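Local atomic coordinates of CrmK (Actinoalloteichus sp. WH1-2216-6, PDB entry 5I1V), a protein that uses covalently bound FAD as an oxidase in caerulomycin biosynthesis, where it takes part in recycling shunt products. Residues S222-L235 with H272-V286. Numbering follows the deposited sequence.
Sequences SFHVARVSWSWAEL and HRSAGHLAMHAQIPV
The W232 indole lies with one face over the backbone of R273, whose CA sits 3.5 Å from the centroid of the five-membered ring in a CH-pi contact almost on the ring normal. L235 CD2 covers the opposite face. In one of its two conformers the R273 side chain bends at chi3 (-116°) and sets one face of its guanidinium against the CE3 rim of the indole, W232 CE3 3.5 Å from R273 CZ over the centre of the group, the two planes 58° apart; NH2 then adds a weak bond to W232 O. L278 CD1 comes obliquely against the indole, 3.3 Å from W232 NE1, while that N-H is spent on the backbone O of F271. The other branch, L278 CD2, meets L235 CD2. Strand 222-231 ends here and strand 277-285 begins; the two pair antiparallel in the large sheet that, as in berberine-bridge-enzyme relatives, probably forms the substrate-binding domain. Regular backbone bonds join them from W230 and L278 to H224 and I284. Strand 311-318 flanks the first and strand 265-271 the second. On the face of V228, W230 and M280, the M280 CB lies in the plane of the W230 ring at its edge, 3.8 Å from CZ3, and V228 CG1 rests on a face of the same indole. On the other face, Q283 and V225 reach helix 319-326. Where the pair ends, P285 CA stands over a face of the F223 ring, 4.2 Å from its centroid. V286 CG2 sits over the H224 imidazole, 3.6 Å from its centroid, while V286 N bonds almost straight (172°) to S222 O.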
loop_
_atom_site.group_PDB
_atom_site.type_symbol
_atom_site.label_atom_id
_atom_site.label_comp_id
_atom_site.label_asym_id
_atom_site.label_seq_id
_atom_site.Cartn_x
_atom_site.Cartn_y
_atom_site.Cartn_z
ATOM N N SER A 222 19.612 10.540 0.425
ATOM C CA SER A 222 18.996 10.422 1.743
ATOM C C SER A 222 18.678 11.784 2.288
ATOM O O SER A 222 19.193 12.787 1.764
ATOM C CB SER A 222 19.843 9.591 2.704
ATOM O OG SER A 222 20.870 10.328 3.255
ATOM N N PHE A 223 17.768 11.777 3.270
ATOM C CA PHE A 223 17.111 12.940 3.809
ATOM C C PHE A 223 17.122 12.909 5.329
ATOM O O PHE A 223 16.987 11.842 5.937
ATOM C CB PHE A 223 15.637 12.949 3.401
ATOM C CG PHE A 223 15.425 13.373 1.992
ATOM C CD1 PHE A 223 15.731 12.525 0.975
ATOM C CD2 PHE A 223 14.959 14.643 1.688
ATOM C CE1 PHE A 223 15.593 12.914 -0.346
ATOM C CE2 PHE A 223 14.815 15.037 0.380
ATOM C CZ PHE A 223 15.130 14.167 -0.642
ATOM N N HIS A 224 17.249 14.082 5.914
ATOM C CA HIS A 224 16.915 14.286 7.320
ATOM C C HIS A 224 15.423 14.588 7.385
ATOM O O HIS A 224 14.929 15.459 6.642
ATOM C CB HIS A 224 17.655 15.500 7.889
ATOM C CG HIS A 224 19.140 15.343 7.955
ATOM N ND1 HIS A 224 19.754 14.445 8.800
ATOM C CD2 HIS A 224 20.135 15.972 7.289
ATOM C CE1 HIS A 224 21.065 14.524 8.648
ATOM N NE2 HIS A 224 21.322 15.444 7.738
ATOM N N VAL A 225 14.717 13.928 8.301
ATOM C CA VAL A 225 13.280 14.004 8.377
ATOM C C VAL A 225 12.930 14.488 9.784
ATOM O O VAL A 225 13.575 14.124 10.739
ATOM C CB VAL A 225 12.634 12.629 8.111
ATOM C CG1 VAL A 225 11.124 12.720 8.265
ATOM C CG2 VAL A 225 13.014 12.079 6.706
ATOM N N ALA A 226 11.954 15.367 9.884
ATOM C CA ALA A 226 11.453 15.815 11.162
ATOM C C ALA A 226 9.943 15.696 11.147
ATOM O O ALA A 226 9.279 16.145 10.204
ATOM C CB ALA A 226 11.865 17.262 11.416
ATOM N N ARG A 227 9.403 15.109 12.200
ATOM C CA ARG A 227 7.978 14.931 12.319
ATOM C C ARG A 227 7.635 15.615 13.647
ATOM O O ARG A 227 8.276 15.393 14.666
ATOM C CB ARG A 227 7.619 13.457 12.276
ATOM C CG ARG A 227 8.409 12.705 11.176
ATOM C CD ARG A 227 7.576 11.765 10.310
ATOM N NE ARG A 227 7.038 10.676 11.115
ATOM C CZ ARG A 227 5.768 10.263 11.128
ATOM N NH1 ARG A 227 4.845 10.799 10.322
ATOM N NH2 ARG A 227 5.417 9.271 11.949
ATOM N N VAL A 228 6.691 16.524 13.577
ATOM C CA VAL A 228 6.403 17.437 14.660
ATOM C C VAL A 228 4.921 17.354 14.924
ATOM O O VAL A 228 4.160 17.209 14.004
ATOM C CB VAL A 228 6.790 18.847 14.237
ATOM C CG1 VAL A 228 6.623 19.831 15.381
ATOM C CG2 VAL A 228 8.229 18.869 13.790
ATOM N N SER A 229 4.491 17.456 16.179
ATOM C CA SER A 229 3.074 17.620 16.483
ATOM C C SER A 229 2.891 18.609 17.623
ATOM O O SER A 229 3.724 18.673 18.519
ATOM C CB SER A 229 2.453 16.288 16.879
ATOM O OG SER A 229 3.273 15.662 17.833
ATOM N N TRP A 230 1.803 19.374 17.570
ATOM C CA TRP A 230 1.461 20.338 18.611
ATOM C C TRP A 230 0.118 19.927 19.203
ATOM O O TRP A 230 -0.834 19.705 18.480
ATOM C CB TRP A 230 1.322 21.751 18.050
ATOM C CG TRP A 230 2.535 22.387 17.518
ATOM C CD1 TRP A 230 3.308 23.316 18.149
ATOM C CD2 TRP A 230 3.100 22.200 16.215
ATOM N NE1 TRP A 230 4.340 23.700 17.335
ATOM C CE2 TRP A 230 4.236 23.030 16.137
ATOM C CE3 TRP A 230 2.778 21.372 15.119
ATOM C CZ2 TRP A 230 5.053 23.088 14.992
ATOM C CZ3 TRP A 230 3.563 21.448 13.979
ATOM C CH2 TRP A 230 4.692 22.311 13.923
ATOM N N SER A 231 0.018 19.843 20.528
ATOM C CA SER A 231 -1.202 19.312 21.131
ATOM C C SER A 231 -2.321 20.329 21.026
ATOM O O SER A 231 -2.141 21.500 21.405
ATOM C CB SER A 231 -0.965 18.913 22.606
ATOM O OG SER A 231 -2.216 18.626 23.230
ATOM N N TRP A 232 -3.493 19.891 20.563
ATOM C CA TRP A 232 -4.665 20.742 20.564
ATOM C C TRP A 232 -5.074 21.148 22.021
ATOM O O TRP A 232 -5.611 22.227 22.237
ATOM C CB TRP A 232 -5.865 20.063 19.894
ATOM C CG TRP A 232 -6.071 20.557 18.503
ATOM C CD1 TRP A 232 -5.777 19.889 17.325
ATOM C CD2 TRP A 232 -6.593 21.833 18.120
ATOM N NE1 TRP A 232 -6.088 20.684 16.260
ATOM C CE2 TRP A 232 -6.590 21.876 16.711
ATOM C CE3 TRP A 232 -7.073 22.945 18.832
ATOM C CZ2 TRP A 232 -7.045 22.978 15.998
ATOM C CZ3 TRP A 232 -7.537 24.057 18.120
ATOM C CH2 TRP A 232 -7.520 24.057 16.711
ATOM N N ALA A 233 -4.824 20.268 22.969
ATOM C CA ALA A 233 -5.183 20.539 24.382
ATOM C C ALA A 233 -4.437 21.761 24.917
ATOM O O ALA A 233 -4.831 22.342 25.939
ATOM C CB ALA A 233 -4.860 19.322 25.225
ATOM N N GLU A 234 -3.332 22.120 24.258
ATOM C CA GLU A 234 -2.479 23.199 24.707
ATOM C C GLU A 234 -2.538 24.415 23.811
ATOM O O GLU A 234 -1.838 25.362 24.042
ATOM C CB GLU A 234 -1.035 22.718 24.804
ATOM C CG GLU A 234 -0.783 21.795 25.963
ATOM C CD GLU A 234 0.140 20.639 25.631
ATOM O OE1 GLU A 234 1.184 20.819 24.952
ATOM O OE2 GLU A 234 -0.186 19.519 26.084
ATOM N N LEU A 235 -3.391 24.396 22.808
ATOM C CA LEU A 235 -3.377 25.392 21.756
ATOM C C LEU A 235 -4.388 26.488 22.043
ATOM O O LEU A 235 -5.497 26.203 22.500
ATOM C CB LEU A 235 -3.727 24.677 20.441
ATOM C CG LEU A 235 -3.538 25.334 19.089
ATOM C CD1 LEU A 235 -2.121 25.867 18.925
ATOM C CD2 LEU A 235 -3.855 24.288 18.035
ATOM N N HIS A 272 -8.741 19.354 12.514
ATOM C CA HIS A 272 -9.759 19.723 13.461
ATOM C C HIS A 272 -9.358 19.210 14.839
ATOM O O HIS A 272 -8.698 18.174 14.981
ATOM C CB HIS A 272 -11.126 19.153 13.058
ATOM C CG HIS A 272 -12.221 19.539 13.993
ATOM N ND1 HIS A 272 -12.654 18.713 15.008
ATOM C CD2 HIS A 272 -12.944 20.673 14.093
ATOM C CE1 HIS A 272 -13.596 19.332 15.702
ATOM N NE2 HIS A 272 -13.790 20.526 15.166
ATOM N N ARG A 273 -9.800 19.957 15.855
ATOM C CA ARG A 273 -9.482 19.682 17.249
ATOM C C ARG A 273 -9.675 18.225 17.648
ATOM O O ARG A 273 -8.874 17.670 18.410
ATOM C CB ARG A 273 -10.323 20.602 18.165
ATOM C CG ARG A 273 -10.229 20.284 19.658
ATOM C CD ARG A 273 -10.746 21.416 20.551
ATOM N NE ARG A 273 -9.697 22.001 21.395
ATOM C CZ ARG A 273 -9.387 23.290 21.390
ATOM N NH1 ARG A 273 -10.076 24.103 20.624
ATOM N NH2 ARG A 273 -8.410 23.771 22.149
ATOM N N SER A 274 -10.752 17.610 17.165
ATOM C CA SER A 274 -11.058 16.223 17.523
ATOM C C SER A 274 -9.969 15.255 17.161
ATOM O O SER A 274 -9.979 14.153 17.679
ATOM C CB SER A 274 -12.352 15.750 16.880
ATOM O OG SER A 274 -12.277 15.831 15.469
ATOM N N ALA A 275 -9.036 15.633 16.263
ATOM C CA ALA A 275 -7.854 14.805 16.024
ATOM C C ALA A 275 -6.856 14.846 17.164
ATOM O O ALA A 275 -6.045 13.938 17.285
ATOM C CB ALA A 275 -7.151 15.204 14.719
ATOM N N GLY A 276 -6.865 15.906 17.976
ATOM C CA GLY A 276 -5.946 15.978 19.126
ATOM C C GLY A 276 -4.603 16.667 18.912
ATOM O O GLY A 276 -3.917 16.950 19.880
ATOM N N HIS A 277 -4.221 16.971 17.663
ATOM C CA HIS A 277 -2.955 17.631 17.399
ATOM C C HIS A 277 -2.910 18.288 16.001
ATOM O O HIS A 277 -3.746 17.993 15.162
ATOM C CB HIS A 277 -1.801 16.646 17.608
ATOM C CG HIS A 277 -1.735 15.567 16.582
ATOM N ND1 HIS A 277 -2.773 14.692 16.346
ATOM C CD2 HIS A 277 -0.753 15.229 15.712
ATOM C CE1 HIS A 277 -2.440 13.879 15.356
ATOM N NE2 HIS A 277 -1.221 14.187 14.955
ATOM N N LEU A 278 -2.010 19.245 15.817
ATOM C CA LEU A 278 -1.544 19.691 14.488
ATOM C C LEU A 278 -0.296 18.892 14.210
ATOM O O LEU A 278 0.358 18.477 15.138
ATOM C CB LEU A 278 -1.134 21.153 14.488
ATOM C CG LEU A 278 -2.111 22.332 14.389
ATOM C CD1 LEU A 278 -3.561 22.009 14.552
ATOM C CD2 LEU A 278 -1.725 23.457 15.324
ATOM N N ALA A 279 0.035 18.636 12.930
ATOM C CA ALA A 279 1.154 17.778 12.635
ATOM C C ALA A 279 1.944 18.404 11.489
ATOM O O ALA A 279 1.377 19.054 10.632
ATOM C CB ALA A 279 0.660 16.395 12.234
ATOM N N MET A 280 3.252 18.272 11.509
ATOM C CA MET A 280 4.038 18.684 10.366
ATOM C C MET A 280 5.111 17.666 10.072
ATOM O O MET A 280 5.672 17.068 10.992
ATOM C CB MET A 280 4.654 20.057 10.584
ATOM C CG MET A 280 5.697 20.407 9.528
ATOM S SD MET A 280 6.427 21.989 9.869
ATOM C CE MET A 280 7.692 21.437 10.991
ATOM N N HIS A 281 5.363 17.446 8.778
ATOM C CA HIS A 281 6.561 16.718 8.402
ATOM C C HIS A 281 7.424 17.586 7.508
ATOM O O HIS A 281 6.939 18.383 6.710
ATOM C CB HIS A 281 6.264 15.361 7.761
ATOM C CG HIS A 281 5.418 15.443 6.538
ATOM N ND1 HIS A 281 4.062 15.219 6.565
ATOM C CD2 HIS A 281 5.726 15.751 5.259
ATOM C CE1 HIS A 281 3.570 15.362 5.348
ATOM N NE2 HIS A 281 4.559 15.678 4.535
ATOM N N ALA A 282 8.727 17.473 7.719
ATOM C CA ALA A 282 9.702 18.195 6.944
ATOM C C ALA A 282 10.879 17.312 6.625
ATOM O O ALA A 282 11.194 16.356 7.382
ATOM C CB ALA A 282 10.142 19.445 7.664
ATOM N N GLN A 283 11.495 17.593 5.473
ATOM C CA GLN A 283 12.603 16.820 4.991
ATOM C C GLN A 283 13.531 17.708 4.231
ATOM O O GLN A 283 13.110 18.668 3.642
ATOM C CB GLN A 283 12.130 15.634 4.095
ATOM C CG GLN A 283 11.426 16.064 2.823
ATOM C CD GLN A 283 10.817 14.962 1.968
ATOM O OE1 GLN A 283 10.027 14.178 2.411
ATOM N NE2 GLN A 283 11.166 14.947 0.704
ATOM N N ILE A 284 14.813 17.374 4.252
ATOM C CA ILE A 284 15.848 18.108 3.546
ATOM C C ILE A 284 16.936 17.120 3.193
ATOM O O ILE A 284 17.297 16.285 4.002
ATOM C CB ILE A 284 16.422 19.271 4.386
ATOM C CG1 ILE A 284 17.301 20.199 3.540
ATOM C CG2 ILE A 284 17.106 18.753 5.635
ATOM C CD1 ILE A 284 17.809 21.458 4.261
ATOM N N PRO A 285 17.429 17.171 1.961
ATOM C CA PRO A 285 18.491 16.217 1.668
ATOM C C PRO A 285 19.739 16.376 2.553
ATOM O O PRO A 285 20.115 17.487 2.927
ATOM C CB PRO A 285 18.843 16.517 0.212
ATOM C CG PRO A 285 17.651 17.243 -0.347
ATOM C CD PRO A 285 17.115 18.033 0.820
ATOM N N VAL A 286 20.379 15.257 2.860
ATOM C CA VAL A 286 21.529 15.246 3.758
ATOM C C VAL A 286 22.704 15.992 3.102
ATOM O O VAL A 286 23.533 16.573 3.800
ATOM C CB VAL A 286 21.913 13.785 4.119
ATOM C CG1 VAL A 286 23.296 13.693 4.752
ATOM C CG2 VAL A 286 20.874 13.194 5.058
#